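Local coordinates for GTPase-activating protein BEM3 (Saccharomyces cerevisiae S288C, PDB 6FSF), which activates the GTPase activity of CDC42 and, less efficiently, of RHO1, binds phosphatidylinositol 3-phosphate, and is represented here by its tandem PX and PH domains, at residues L24-R29 with D94-I99; D34-I39 with K52-I57; D168-L173 with T182-Q187; S189-P194 with G206-E211. One frame throughout, in Å; residues are numbered along the deposited sequence.

Contact 1 of 4, residues L24-R29 with D94-I99; sequences LSTLYR and DTRKNI
The guanidinium of Arg-96 reaches from its helix to Thr-26 and supplies all the hydrogen bonds between the two segments. Its NE gives the straightest, 3.0 Å to Thr-26 OG1 at 161°, with the hydroxyl oxygen at the edge of the guanidinium and in its plane. NH2 adds two weak, bent bonds, one to the same OG1 and one to the carbonyl O of Thr-26. The Arg-96 chain runs extended from CG to NE, and its NH1 is bonded to the carbonyl of Leu-84, which pins the group from a second direction.

Thr-26 sits where strand 19-29 turns a corner. Just before it, Leu-24 and Ser-25 both face Leu-38, a classic beta bulge, and Ser-25 OG accepts from Leu-27 N at 2.9 Å in an ST turn; the same OG is also bonded to Glu-228. This is the PX-domain pairing of sheet with helix, here strand 19-29 against helix 90-107.

The remaining contacts are not hydrogen bonds. Leu-27 CD2 packs 3.7 Å from Arg-96 NH2, the two side chains crossing at about a right angle. Lys-97 CE makes a close approach to an oxygen, 3.3 Å from the carbonyl O of Leu-24.

Contact 2 of 4, residues D34-I39 with K52-I57; sequences DLSILI and KFSKSI
The ring of Phe-53 carries Ile-39 on one face: CB of Ile-39 stands 3.6 Å above the ring plane, offset toward the rim, in a CH-pi contact. The branches of Ile-39 spread over neighbouring rim atoms, CG2 at 3.6 Å from Phe-53 CZ and CD1 close to CE1. At the ring's edge, in its plane, lies CG of Lys-55. The ring reaches Ile-39 with its CG between the backbone N and the carbonyl carbon (chi1 62°).

Ile-37 is on the same side of the sheet, its CD1 4.3 Å from CD1 of Ile-57; beyond, helix 90-107 packs on this side through Leu-100 against Ile-37 and Tyr-104 against Ile-39. Lys-55 sends its amine away to a salt bridge with Asp-128. On the other side of the sheet, Leu-38 CD1 lies 3.5 Å from the carbonyl O of Phe-53 and also meets Lys-52 CB. Here too Ser-36 OG is bonded to the carbonyl of Tyr-28, while its approach to Ser-54 OG is doubtfully short.

Two hydrogen-bonded pairs, Ile-37 with Lys-55 and Ile-39 with Phe-53, flank the non-hydrogen-bonded pair Leu-38 with Ser-54. The shortest backbone bond runs from Ile-37 N to Lys-55 O, 2.7 Å. Past Lys-55, Ser-56 N-caps the helix that follows. This is the antiparallel hairpin of strands 35-43 and 49-55 in the PX domain's sheet, one side packed on helix.

Contact 3 of 4, residues D168-L173 with T182-Q187; sequences DDVLQL and TIKLRQ
Leu-171 and Ile-183 form the hydrogen-bonded pair of an antiparallel hairpin whose two short strands run at 164° to each other. Their bonds are short, 2.8 Å from Leu-171 N to Ile-183 O and 2.7 Å from Ile-183 N to Leu-171 O. Val-170 with Lys-184 and Gln-172 with Thr-182 are the non-hydrogen-bonded pairs on either side. Beyond Lys-184 the chain leaves the strand, yet Leu-185 N still bonds to Asp-169 O at 3.3 Å.

Leu-171 CB touches Ile-183 CB and, at 4.0 Å, Leu-185 CD1. This is the side of the PH-domain sheet that meets helix 230-240, where Leu-171 packs on Trp-236 and Leu-185 on Phe-240. On the other side of the sheet Val-170 has CG1 anti to the backbone N (chi1 168°), which sets that methyl 3.2 Å from Ile-183 O and near Thr-182 CG2.

At the margin Arg-186 lays one face of its guanidinium on Asp-169 CB, which stands 3.3 Å above the plane, offset toward the rim. Asp-169 OD2 is 4.1 Å from Arg-186 NE and well out of the guanidinium plane, so the opposite charges probably attract at a distance, without a salt bridge or an N-H aimed at the carboxylate.

Contact 4 of 4, residues S189-P194 with G206-E211; sequences SIELIP and GFLITE
Glu-191 and Leu-208 come together through their first torsions: Glu-191 CG lies between the backbone N and the carbonyl carbon (chi1 58°), while Leu-208 CG is anti to its own backbone N (chi1 169°). The two side chains then lie side by side, pointing the same way, with Glu-191 CG 3.8 Å from Leu-208 CB. The glutamate continues extended beyond CG, and its aliphatic part runs beside the leucine as far as the carboxylate.

On the same side of the sheet Ile-193 CD1 lies 3.6 Å from Phe-207 C and also meets Leu-208 CB. At the other end Ser-189 OG sits 3.5 Å from Thr-210 CB. The opposite side holds Ile-190, whose CG1 meets CG1 of Ile-209 at 4.2 Å, and Phe-207, whose CB is 3.2 Å from the carbonyl O of Glu-191.

The backbones run antiparallel, the axes of the two short strands at 154°. Ser-189 with Thr-210 and Glu-191 with Leu-208 are hydrogen-bonded pairs; the shortest bond is Leu-208 N to Glu-191 O, 2.8 Å. Ile-193 N adds a bond to Gly-206 O at 3.0 Å, coming in from above the carbonyl plane. NH1 of Arg-233, from helix 230-240, bonds to the carbonyls of both Gly-206 and Ile-193 at this end of the two strands.

In the PH-domain sheet, strand 188-193 is an outermost strand and 206-211 lies between it and 221-226. Helix 230-240 packs against the side bearing Phe-207 and Ile-209, with Leu-237 touching Phe-207 and Leu-192, and Phe-240 touching Ile-209.

Overall arrangement
The four contacts fall into two pairs, one in each domain. Contacts 1 and 2, centres about 9 Å apart, share the PX sheet: strands 19-29 and 35-43 are neighbours in it, joined by backbone bonds such as Ser-25 O to Leu-38 N, and contact 2 is nested in the loop that contact 1 closes. Contacts 3 and 4, about 14 Å between centres, belong to the PH sheet and meet where Glu-211 OE2 accepts from Lys-184 N at 2.6 Å. Between the pairs, contacts 1 and 4 have nearest atoms about 8 Å apart. Contact 1 lies near the interdomain junction, since Asp-94 bonds to Asn-205 and Ser-25 to Glu-228.

Contact 1 of 4, residues L24-R29 with D94-I99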
loop_
_atom_site.group_PDB
_atom_site.type_symbol
_atom_site.label_atom_id
_atom_site.label_comp_id
_atom_site.label_asym_id
_atom_site.label_seq_id
_atom_site.Cartn_x
_atom_site.Cartn_y
_atom_site.Cartn_z
ATOM N N LEU A 24 -4.014 -0.446 2.455
ATOM C CA LEU A 24 -4.337 -0.310 1.040
ATOM C C LEU A 24 -3.106 -0.216 0.151
ATOM O O LEU A 24 -3.167 -0.615 -1.018
ATOM C CB LEU A 24 -5.219 0.923 0.818
ATOM C CG LEU A 24 -6.579 0.958 1.525
ATOM C CD1 LEU A 24 -7.281 2.284 1.266
ATOM C CD2 LEU A 24 -7.454 -0.208 1.089
ATOM N N SER A 25 -1.993 0.292 0.676
ATOM C CA SER A 25 -0.810 0.541 -0.140
ATOM C C SER A 25 0.380 0.829 0.760
ATOM O O SER A 25 0.231 1.294 1.895
ATOM C CB SER A 25 -1.026 1.714 -1.101
ATOM O OG SER A 25 0.176 2.041 -1.779
ATOM N N THR A 26 1.572 0.543 0.229
ATOM C CA THR A 26 2.833 0.988 0.809
ATOM C C THR A 26 3.637 1.814 -0.191
ATOM O O THR A 26 4.850 1.982 -0.025
ATOM C CB THR A 26 3.661 -0.199 1.304
ATOM O OG1 THR A 26 4.073 -1.002 0.189
ATOM C CG2 THR A 26 2.843 -1.060 2.261
ATOM N N LEU A 27 2.979 2.330 -1.233
ATOM C CA LEU A 27 3.601 3.196 -2.229
ATOM C C LEU A 27 2.926 4.560 -2.290
ATOM O O LEU A 27 3.084 5.287 -3.276
ATOM C CB LEU A 27 3.572 2.536 -3.608
ATOM C CG LEU A 27 4.246 1.171 -3.719
ATOM C CD1 LEU A 27 4.095 0.634 -5.132
ATOM C CD2 LEU A 27 5.709 1.266 -3.326
ATOM N N TYR A 28 2.179 4.921 -1.251
ATOM C CA TYR A 28 1.435 6.172 -1.237
ATOM C C TYR A 28 2.365 7.352 -0.978
ATOM O O TYR A 28 3.243 7.294 -0.114
ATOM C CB TYR A 28 0.342 6.121 -0.169
ATOM C CG TYR A 28 -0.511 7.367 -0.081
ATOM C CD1 TYR A 28 -0.275 8.328 0.896
ATOM C CD2 TYR A 28 -1.561 7.577 -0.967
ATOM C CE1 TYR A 28 -1.055 9.466 0.983
ATOM C CE2 TYR A 28 -2.348 8.713 -0.888
ATOM C CZ TYR A 28 -2.091 9.654 0.088
ATOM O OH TYR A 28 -2.872 10.785 0.167
ATOM N N ARG A 29 2.166 8.425 -1.734
ATOM C CA ARG A 29 2.909 9.667 -1.562
ATOM C C ARG A 29 2.102 10.602 -0.667
ATOM O O ARG A 29 0.983 10.996 -1.022
ATOM C CB ARG A 29 3.200 10.327 -2.910
ATOM C CG ARG A 29 4.099 9.507 -3.825
ATOM C CD ARG A 29 5.232 10.359 -4.380
ATOM N NE ARG A 29 5.909 9.721 -5.507
ATOM C CZ ARG A 29 7.097 9.127 -5.437
ATOM N NH1 ARG A 29 7.758 9.088 -4.288
ATOM N NH2 ARG A 29 7.626 8.576 -6.521
ATOM N N ASP A 94 4.515 -6.639 -2.539
ATOM C CA ASP A 94 3.356 -7.490 -2.293
ATOM C C ASP A 94 3.416 -8.117 -0.908
ATOM O O ASP A 94 2.407 -8.186 -0.198
ATOM C CB ASP A 94 3.274 -8.579 -3.365
ATOM C CG ASP A 94 2.045 -9.453 -3.214
ATOM O OD1 ASP A 94 1.156 -9.382 -4.087
ATOM O OD2 ASP A 94 1.965 -10.208 -2.224
ATOM N N THR A 95 4.600 -8.580 -0.503
ATOM C CA THR A 95 4.715 -9.327 0.745
ATOM C C THR A 95 4.540 -8.419 1.957
ATOM O O THR A 95 3.762 -8.730 2.868
ATOM C CB THR A 95 6.061 -10.051 0.801
ATOM O OG1 THR A 95 6.165 -10.956 -0.306
ATOM C CG2 THR A 95 6.186 -10.837 2.090
ATOM N N ARG A 96 5.246 -7.283 1.980
ATOM C CA ARG A 96 5.231 -6.421 3.159
ATOM C C ARG A 96 3.847 -5.841 3.420
ATOM O O ARG A 96 3.521 -5.507 4.566
ATOM C CB ARG A 96 6.262 -5.302 3.002
ATOM C CG ARG A 96 5.909 -4.242 1.964
ATOM C CD ARG A 96 7.133 -3.412 1.596
ATOM N NE ARG A 96 6.791 -2.188 0.880
ATOM C CZ ARG A 96 7.685 -1.367 0.337
ATOM N NH1 ARG A 96 8.979 -1.644 0.422
ATOM N NH2 ARG A 96 7.285 -0.270 -0.296
ATOM N N LYS A 97 3.019 -5.720 2.380
ATOM C CA LYS A 97 1.652 -5.253 2.575
ATOM C C LYS A 97 0.812 -6.297 3.301
ATOM O O LYS A 97 -0.048 -5.952 4.121
ATOM C CB LYS A 97 1.036 -4.896 1.224
ATOM C CG LYS A 97 -0.392 -4.381 1.275
ATOM C CD LYS A 97 -0.838 -3.964 -0.115
ATOM C CE LYS A 97 -2.336 -3.745 -0.183
ATOM N NZ LYS A 97 -3.086 -4.970 0.205
ATOM N N ASN A 98 1.051 -7.581 3.021
ATOM C CA ASN A 98 0.304 -8.635 3.701
ATOM C C ASN A 98 0.718 -8.751 5.162
ATOM O O ASN A 98 -0.128 -8.975 6.037
ATOM C CB ASN A 98 0.502 -9.972 2.985
ATOM C CG ASN A 98 -0.007 -9.950 1.559
ATOM O OD1 ASN A 98 -0.916 -9.192 1.224
ATOM N ND2 ASN A 98 0.572 -10.791 0.711
ATOM N N ILE A 99 2.014 -8.610 5.445
ATOM C CA ILE A 99 2.479 -8.677 6.827
ATOM C C ILE A 99 1.916 -7.512 7.631
ATOM O O ILE A 99 1.511 -7.674 8.789
ATOM C CB ILE A 99 4.018 -8.704 6.872
ATOM C CG1 ILE A 99 4.558 -9.868 6.039
ATOM C CG2 ILE A 99 4.514 -8.778 8.312
ATOM C CD1 ILE A 99 6.057 -9.967 6.034
#

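Contact 2 of 4, residues D34-I39 with K52-I57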
loop_
_atom_site.group_PDB
_atom_site.type_symbol
_atom_site.label_atom_id
_atom_site.label_comp_id
_atom_site.label_asym_id
_atom_site.label_seq_id
_atom_site.Cartn_x
_atom_site.Cartn_y
_atom_site.Cartn_z
ATOM N N ASP A 34 6.806 11.587 0.119
ATOM C CA ASP A 34 7.608 10.401 0.378
ATOM C C ASP A 34 6.701 9.177 0.385
ATOM O O ASP A 34 5.522 9.264 0.742
ATOM C CB ASP A 34 8.357 10.506 1.712
ATOM C CG ASP A 34 9.481 11.525 1.673
ATOM O OD1 ASP A 34 10.599 11.160 1.249
ATOM O OD2 ASP A 34 9.248 12.687 2.068
ATOM N N LEU A 35 7.258 8.041 -0.037
ATOM C CA LEU A 35 6.512 6.790 -0.012
ATOM C C LEU A 35 6.113 6.450 1.417
ATOM O O LEU A 35 6.946 6.461 2.327
ATOM C CB LEU A 35 7.350 5.662 -0.612
ATOM C CG LEU A 35 7.784 5.802 -2.076
ATOM C CD1 LEU A 35 8.580 4.584 -2.525
ATOM C CD2 LEU A 35 6.581 6.018 -2.981
ATOM N N SER A 36 4.831 6.153 1.616
ATOM C CA SER A 36 4.303 5.883 2.947
ATOM C C SER A 36 3.238 4.798 2.854
ATOM O O SER A 36 2.893 4.325 1.768
ATOM C CB SER A 36 3.754 7.156 3.594
ATOM O OG SER A 36 2.656 7.663 2.854
ATOM N N ILE A 37 2.703 4.424 4.011
ATOM C CA ILE A 37 1.781 3.304 4.148
ATOM C C ILE A 37 0.381 3.870 4.354
ATOM O O ILE A 37 0.108 4.526 5.367
ATOM C CB ILE A 37 2.191 2.383 5.307
ATOM C CG1 ILE A 37 3.602 1.839 5.073
ATOM C CG2 ILE A 37 1.190 1.252 5.478
ATOM C CD1 ILE A 37 4.266 1.289 6.315
ATOM N N LEU A 38 -0.507 3.620 3.392
ATOM C CA LEU A 38 -1.889 4.084 3.458
ATOM C C LEU A 38 -2.755 3.015 4.113
ATOM O O LEU A 38 -2.761 1.860 3.676
ATOM C CB LEU A 38 -2.416 4.409 2.059
ATOM C CG LEU A 38 -3.824 5.005 1.981
ATOM C CD1 LEU A 38 -3.849 6.394 2.601
ATOM C CD2 LEU A 38 -4.322 5.042 0.543
ATOM N N ILE A 39 -3.489 3.402 5.153
ATOM C CA ILE A 39 -4.258 2.473 5.973
ATOM C C ILE A 39 -5.690 2.977 6.078
ATOM O O ILE A 39 -5.917 4.160 6.355
ATOM C CB ILE A 39 -3.642 2.312 7.376
ATOM C CG1 ILE A 39 -2.221 1.769 7.276
ATOM C CG2 ILE A 39 -4.514 1.410 8.241
ATOM C CD1 ILE A 39 -1.450 1.860 8.564
ATOM N N LYS A 52 -9.055 7.395 6.243
ATOM C CA LYS A 52 -7.744 6.847 5.924
ATOM C C LYS A 52 -6.667 7.719 6.555
ATOM O O LYS A 52 -6.889 8.891 6.868
ATOM C CB LYS A 52 -7.501 6.766 4.411
ATOM C CG LYS A 52 -8.599 6.096 3.615
ATOM C CD LYS A 52 -8.190 5.986 2.155
ATOM C CE LYS A 52 -9.386 5.770 1.251
ATOM N NZ LYS A 52 -10.332 6.920 1.343
ATOM N N PHE A 53 -5.485 7.136 6.731
ATOM C CA PHE A 53 -4.333 7.890 7.195
ATOM C C PHE A 53 -3.079 7.298 6.570
ATOM O O PHE A 53 -3.096 6.202 6.006
ATOM C CB PHE A 53 -4.242 7.911 8.727
ATOM C CG PHE A 53 -4.071 6.555 9.351
ATOM C CD1 PHE A 53 -2.813 6.087 9.683
ATOM C CD2 PHE A 53 -5.171 5.756 9.622
ATOM C CE1 PHE A 53 -2.648 4.840 10.265
ATOM C CE2 PHE A 53 -5.014 4.507 10.203
ATOM C CZ PHE A 53 -3.750 4.052 10.526
ATOM N N SER A 54 -1.984 8.046 6.672
ATOM C CA SER A 54 -0.733 7.689 6.022
ATOM C C SER A 54 0.398 7.774 7.033
ATOM O O SER A 54 0.482 8.741 7.794
ATOM C CB SER A 54 -0.454 8.613 4.833
ATOM O OG SER A 54 0.765 8.271 4.201
ATOM N N LYS A 55 1.260 6.763 7.043
ATOM C CA LYS A 55 2.397 6.724 7.950
ATOM C C LYS A 55 3.615 6.206 7.205
ATOM O O LYS A 55 3.513 5.257 6.423
ATOM C CB LYS A 55 2.126 5.825 9.164
ATOM C CG LYS A 55 0.917 6.219 9.993
ATOM C CD LYS A 55 1.175 7.486 10.789
ATOM C CE LYS A 55 -0.020 7.826 11.657
ATOM N NZ LYS A 55 0.231 9.011 12.521
ATOM N N SER A 56 4.761 6.834 7.449
ATOM C CA SER A 56 6.017 6.274 6.980
ATOM C C SER A 56 6.341 5.008 7.768
ATOM O O SER A 56 5.809 4.768 8.855
ATOM C CB SER A 56 7.152 7.289 7.123
ATOM O OG SER A 56 7.526 7.450 8.481
ATOM N N ILE A 57 7.227 4.185 7.200
ATOM C CA ILE A 57 7.634 2.962 7.887
ATOM C C ILE A 57 8.325 3.297 9.200
ATOM O O ILE A 57 8.225 2.544 10.178
ATOM C CB ILE A 57 8.527 2.107 6.963
ATOM C CG1 ILE A 57 9.008 0.845 7.685
ATOM C CG2 ILE A 57 9.703 2.921 6.446
ATOM C CD1 ILE A 57 7.887 -0.066 8.138
#

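Contact 3 of 4, residues D168-L173 with T182-Q187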
loop_
_atom_site.group_PDB
_atom_site.type_symbol
_atom_site.label_atom_id
_atom_site.label_comp_id
_atom_site.label_asym_id
_atom_site.label_seq_id
_atom_site.Cartn_x
_atom_site.Cartn_y
_atom_site.Cartn_z
ATOM N N ASP A 168 -9.560 7.807 -21.465
ATOM C CA ASP A 168 -10.214 7.253 -22.646
ATOM C C ASP A 168 -9.645 5.869 -22.944
ATOM O O ASP A 168 -9.968 4.903 -22.247
ATOM C CB ASP A 168 -10.063 8.201 -23.840
ATOM C CG ASP A 168 -10.687 9.561 -23.583
ATOM O OD1 ASP A 168 -11.922 9.690 -23.726
ATOM O OD2 ASP A 168 -9.949 10.504 -23.222
ATOM N N ASP A 169 -8.801 5.763 -23.968
ATOM C CA ASP A 169 -8.059 4.550 -24.295
ATOM C C ASP A 169 -6.565 4.843 -24.343
ATOM O O ASP A 169 -5.833 4.319 -25.182
ATOM C CB ASP A 169 -8.529 3.958 -25.623
ATOM C CG ASP A 169 -9.592 2.893 -25.451
ATOM O OD1 ASP A 169 -10.246 2.853 -24.385
ATOM O OD2 ASP A 169 -9.774 2.090 -26.389
ATOM N N VAL A 170 -6.109 5.712 -23.444
ATOM C CA VAL A 170 -4.716 6.132 -23.372
ATOM C C VAL A 170 -4.280 6.089 -21.914
ATOM O O VAL A 170 -4.987 6.592 -21.035
ATOM C CB VAL A 170 -4.517 7.541 -23.969
ATOM C CG1 VAL A 170 -3.138 8.085 -23.633
ATOM C CG2 VAL A 170 -4.732 7.512 -25.479
ATOM N N LEU A 171 -3.128 5.479 -21.655
ATOM C CA LEU A 171 -2.586 5.367 -20.307
ATOM C C LEU A 171 -1.549 6.460 -20.082
ATOM O O LEU A 171 -0.703 6.706 -20.949
ATOM C CB LEU A 171 -1.962 3.988 -20.085
ATOM C CG LEU A 171 -1.213 3.765 -18.771
ATOM C CD1 LEU A 171 -2.107 4.092 -17.586
ATOM C CD2 LEU A 171 -0.694 2.338 -18.679
ATOM N N GLN A 172 -1.623 7.118 -18.927
ATOM C CA GLN A 172 -0.682 8.167 -18.558
ATOM C C GLN A 172 0.007 7.784 -17.257
ATOM O O GLN A 172 -0.653 7.374 -16.301
ATOM C CB GLN A 172 -1.385 9.518 -18.411
ATOM C CG GLN A 172 -2.137 9.971 -19.653
ATOM C CD GLN A 172 -2.222 11.483 -19.768
ATOM O OE1 GLN A 172 -1.634 12.213 -18.969
ATOM N NE2 GLN A 172 -2.953 11.960 -20.769
ATOM N N LEU A 173 1.330 7.916 -17.225
ATOM C CA LEU A 173 2.128 7.616 -16.044
ATOM C C LEU A 173 2.829 8.877 -15.560
ATOM O O LEU A 173 3.397 9.630 -16.357
ATOM C CB LEU A 173 3.158 6.517 -16.332
ATOM C CG LEU A 173 2.598 5.205 -16.887
ATOM C CD1 LEU A 173 3.692 4.159 -17.046
ATOM C CD2 LEU A 173 1.477 4.677 -16.010
ATOM N N THR A 182 3.507 8.196 -21.663
ATOM C CA THR A 182 2.158 8.282 -22.213
ATOM C C THR A 182 2.001 7.178 -23.249
ATOM O O THR A 182 2.850 7.036 -24.135
ATOM C CB THR A 182 1.897 9.665 -22.837
ATOM O OG1 THR A 182 2.314 10.689 -21.923
ATOM C CG2 THR A 182 0.420 9.863 -23.135
ATOM N N ILE A 183 0.923 6.398 -23.142
ATOM C CA ILE A 183 0.803 5.134 -23.861
ATOM C C ILE A 183 -0.538 5.038 -24.577
ATOM O O ILE A 183 -1.590 5.331 -24.000
ATOM C CB ILE A 183 1.005 3.939 -22.907
ATOM C CG1 ILE A 183 2.488 3.789 -22.616
ATOM C CG2 ILE A 183 0.473 2.655 -23.518
ATOM C CD1 ILE A 183 3.336 3.925 -23.882
ATOM N N LYS A 184 -0.491 4.613 -25.838
ATOM C CA LYS A 184 -1.685 4.307 -26.615
ATOM C C LYS A 184 -2.009 2.824 -26.471
ATOM O O LYS A 184 -1.156 1.972 -26.735
ATOM C CB LYS A 184 -1.474 4.657 -28.087
ATOM C CG LYS A 184 -1.788 6.091 -28.463
ATOM C CD LYS A 184 -1.334 6.352 -29.891
ATOM C CE LYS A 184 -2.300 7.253 -30.642
ATOM N NZ LYS A 184 -1.854 7.417 -32.054
ATOM N N LEU A 185 -3.242 2.517 -26.058
ATOM C CA LEU A 185 -3.646 1.120 -25.944
ATOM C C LEU A 185 -4.001 0.515 -27.295
ATOM O O LEU A 185 -3.869 -0.700 -27.478
ATOM C CB LEU A 185 -4.831 0.977 -24.989
ATOM C CG LEU A 185 -4.521 0.703 -23.515
ATOM C CD1 LEU A 185 -3.967 1.944 -22.831
ATOM C CD2 LEU A 185 -5.759 0.192 -22.794
ATOM N N ARG A 186 -4.454 1.335 -28.246
ATOM C CA ARG A 186 -4.830 0.805 -29.553
ATOM C C ARG A 186 -3.615 0.343 -30.346
ATOM O O ARG A 186 -3.729 -0.556 -31.187
ATOM C CB ARG A 186 -5.609 1.856 -30.341
ATOM C CG ARG A 186 -6.872 2.332 -29.648
ATOM C CD ARG A 186 -7.560 3.411 -30.460
ATOM N NE ARG A 186 -8.423 4.245 -29.630
ATOM C CZ ARG A 186 -7.996 5.288 -28.926
ATOM N NH1 ARG A 186 -6.712 5.626 -28.951
ATOM N NH2 ARG A 186 -8.848 5.995 -28.197
ATOM N N GLN A 187 -2.448 0.941 -30.101
ATOM C CA GLN A 187 -1.231 0.535 -30.794
ATOM C C GLN A 187 -0.534 -0.642 -30.123
ATOM O O GLN A 187 0.338 -1.265 -30.741
ATOM C CB GLN A 187 -0.252 1.710 -30.883
ATOM C CG GLN A 187 -0.766 2.935 -31.633
ATOM C CD GLN A 187 -0.712 2.761 -33.141
ATOM O OE1 GLN A 187 -1.249 1.795 -33.688
ATOM N NE2 GLN A 187 -0.056 3.697 -33.820
#

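Contact 4 of 4, residues S189-P194 with G206-E211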
loop_
_atom_site.group_PDB
_atom_site.type_symbol
_atom_site.label_atom_id
_atom_site.label_comp_id
_atom_site.label_asym_id
_atom_site.label_seq_id
_atom_site.Cartn_x
_atom_site.Cartn_y
_atom_site.Cartn_z
ATOM N N SER A 189 -0.002 -4.152 -27.340
ATOM C CA SER A 189 -0.460 -5.481 -26.972
ATOM C C SER A 189 -0.148 -5.724 -25.502
ATOM O O SER A 189 0.783 -5.133 -24.945
ATOM C CB SER A 189 0.205 -6.559 -27.842
ATOM O OG SER A 189 1.615 -6.534 -27.700
ATOM N N ILE A 190 -0.939 -6.589 -24.871
ATOM C CA ILE A 190 -0.866 -6.813 -23.433
ATOM C C ILE A 190 -0.806 -8.310 -23.163
ATOM O O ILE A 190 -1.519 -9.096 -23.797
ATOM C CB ILE A 190 -2.064 -6.172 -22.698
ATOM C CG1 ILE A 190 -2.125 -4.668 -22.958
ATOM C CG2 ILE A 190 -1.983 -6.437 -21.200
ATOM C CD1 ILE A 190 -3.012 -4.266 -24.124
ATOM N N GLU A 191 0.050 -8.699 -22.219
ATOM C CA GLU A 191 0.182 -10.090 -21.808
ATOM C C GLU A 191 0.544 -10.143 -20.332
ATOM O O GLU A 191 1.299 -9.299 -19.843
ATOM C CB GLU A 191 1.246 -10.821 -22.638
ATOM C CG GLU A 191 2.632 -10.191 -22.561
ATOM C CD GLU A 191 3.674 -10.969 -23.343
ATOM O OE1 GLU A 191 3.387 -12.121 -23.729
ATOM O OE2 GLU A 191 4.777 -10.430 -23.571
ATOM N N LEU A 192 -0.004 -11.132 -19.629
ATOM C CA LEU A 192 0.375 -11.358 -18.242
ATOM C C LEU A 192 1.764 -11.974 -18.163
ATOM O O LEU A 192 2.140 -12.808 -18.991
ATOM C CB LEU A 192 -0.626 -12.281 -17.544
ATOM C CG LEU A 192 -2.023 -11.782 -17.172
ATOM C CD1 LEU A 192 -2.956 -11.829 -18.373
ATOM C CD2 LEU A 192 -2.579 -12.607 -16.020
ATOM N N ILE A 193 2.528 -11.554 -17.161
ATOM C CA ILE A 193 3.781 -12.211 -16.808
ATOM C C ILE A 193 3.481 -13.171 -15.652
ATOM O O ILE A 193 2.980 -12.722 -14.613
ATOM C CB ILE A 193 4.858 -11.197 -16.409
ATOM C CG1 ILE A 193 5.264 -10.357 -17.622
ATOM C CG2 ILE A 193 6.062 -11.914 -15.813
ATOM C CD1 ILE A 193 5.647 -8.937 -17.276
ATOM N N PRO A 194 3.743 -14.466 -15.807
ATOM C CA PRO A 194 3.446 -15.400 -14.713
ATOM C C PRO A 194 4.307 -15.108 -13.498
ATOM O O PRO A 194 5.505 -14.836 -13.616
ATOM C CB PRO A 194 3.770 -16.770 -15.322
ATOM C CG PRO A 194 4.754 -16.473 -16.412
ATOM C CD PRO A 194 4.353 -15.137 -16.965
ATOM N N GLY A 206 2.398 -8.872 -12.461
ATOM C CA GLY A 206 2.883 -8.048 -13.548
ATOM C C GLY A 206 2.331 -8.381 -14.918
ATOM O O GLY A 206 1.803 -9.473 -15.147
ATOM N N PHE A 207 2.456 -7.425 -15.836
ATOM C CA PHE A 207 2.047 -7.605 -17.220
ATOM C C PHE A 207 2.924 -6.727 -18.101
ATOM O O PHE A 207 3.576 -5.793 -17.628
ATOM C CB PHE A 207 0.562 -7.280 -17.421
ATOM C CG PHE A 207 0.122 -6.009 -16.752
ATOM C CD1 PHE A 207 -0.480 -6.041 -15.503
ATOM C CD2 PHE A 207 0.304 -4.784 -17.371
ATOM C CE1 PHE A 207 -0.888 -4.874 -14.885
ATOM C CE2 PHE A 207 -0.102 -3.614 -16.759
ATOM C CZ PHE A 207 -0.698 -3.660 -15.514
ATOM N N LEU A 208 2.933 -7.038 -19.394
ATOM C CA LEU A 208 3.773 -6.352 -20.367
ATOM C C LEU A 208 2.903 -5.630 -21.384
ATOM O O LEU A 208 1.979 -6.223 -21.950
ATOM C CB LEU A 208 4.704 -7.337 -21.080
ATOM C CG LEU A 208 5.445 -6.802 -22.308
ATOM C CD1 LEU A 208 6.311 -5.610 -21.928
ATOM C CD2 LEU A 208 6.281 -7.893 -22.960
ATOM N N ILE A 209 3.208 -4.357 -21.620
ATOM C CA ILE A 209 2.551 -3.554 -22.645
ATOM C C ILE A 209 3.575 -3.260 -23.734
ATOM O O ILE A 209 4.593 -2.605 -23.479
ATOM C CB ILE A 209 1.968 -2.257 -22.067
ATOM C CG1 ILE A 209 0.975 -2.572 -20.947
ATOM C CG2 ILE A 209 1.293 -1.445 -23.158
ATOM C CD1 ILE A 209 0.263 -1.353 -20.398
ATOM N N THR A 210 3.309 -3.748 -24.945
ATOM C CA THR A 210 4.216 -3.604 -26.083
ATOM C C THR A 210 3.569 -2.668 -27.100
ATOM O O THR A 210 2.718 -3.089 -27.889
ATOM C CB THR A 210 4.535 -4.960 -26.706
ATOM O OG1 THR A 210 5.044 -5.845 -25.700
ATOM C CG2 THR A 210 5.579 -4.806 -27.800
ATOM N N GLU A 211 3.992 -1.405 -27.095
ATOM C CA GLU A 211 3.371 -0.365 -27.907
ATOM C C GLU A 211 4.058 -0.277 -29.266
ATOM O O GLU A 211 5.277 -0.097 -29.341
ATOM C CB GLU A 211 3.434 0.984 -27.191
ATOM C CG GLU A 211 2.604 2.075 -27.846
ATOM C CD GLU A 211 2.826 3.434 -27.214
ATOM O OE1 GLU A 211 3.997 3.784 -26.954
ATOM O OE2 GLU A 211 1.830 4.149 -26.969
#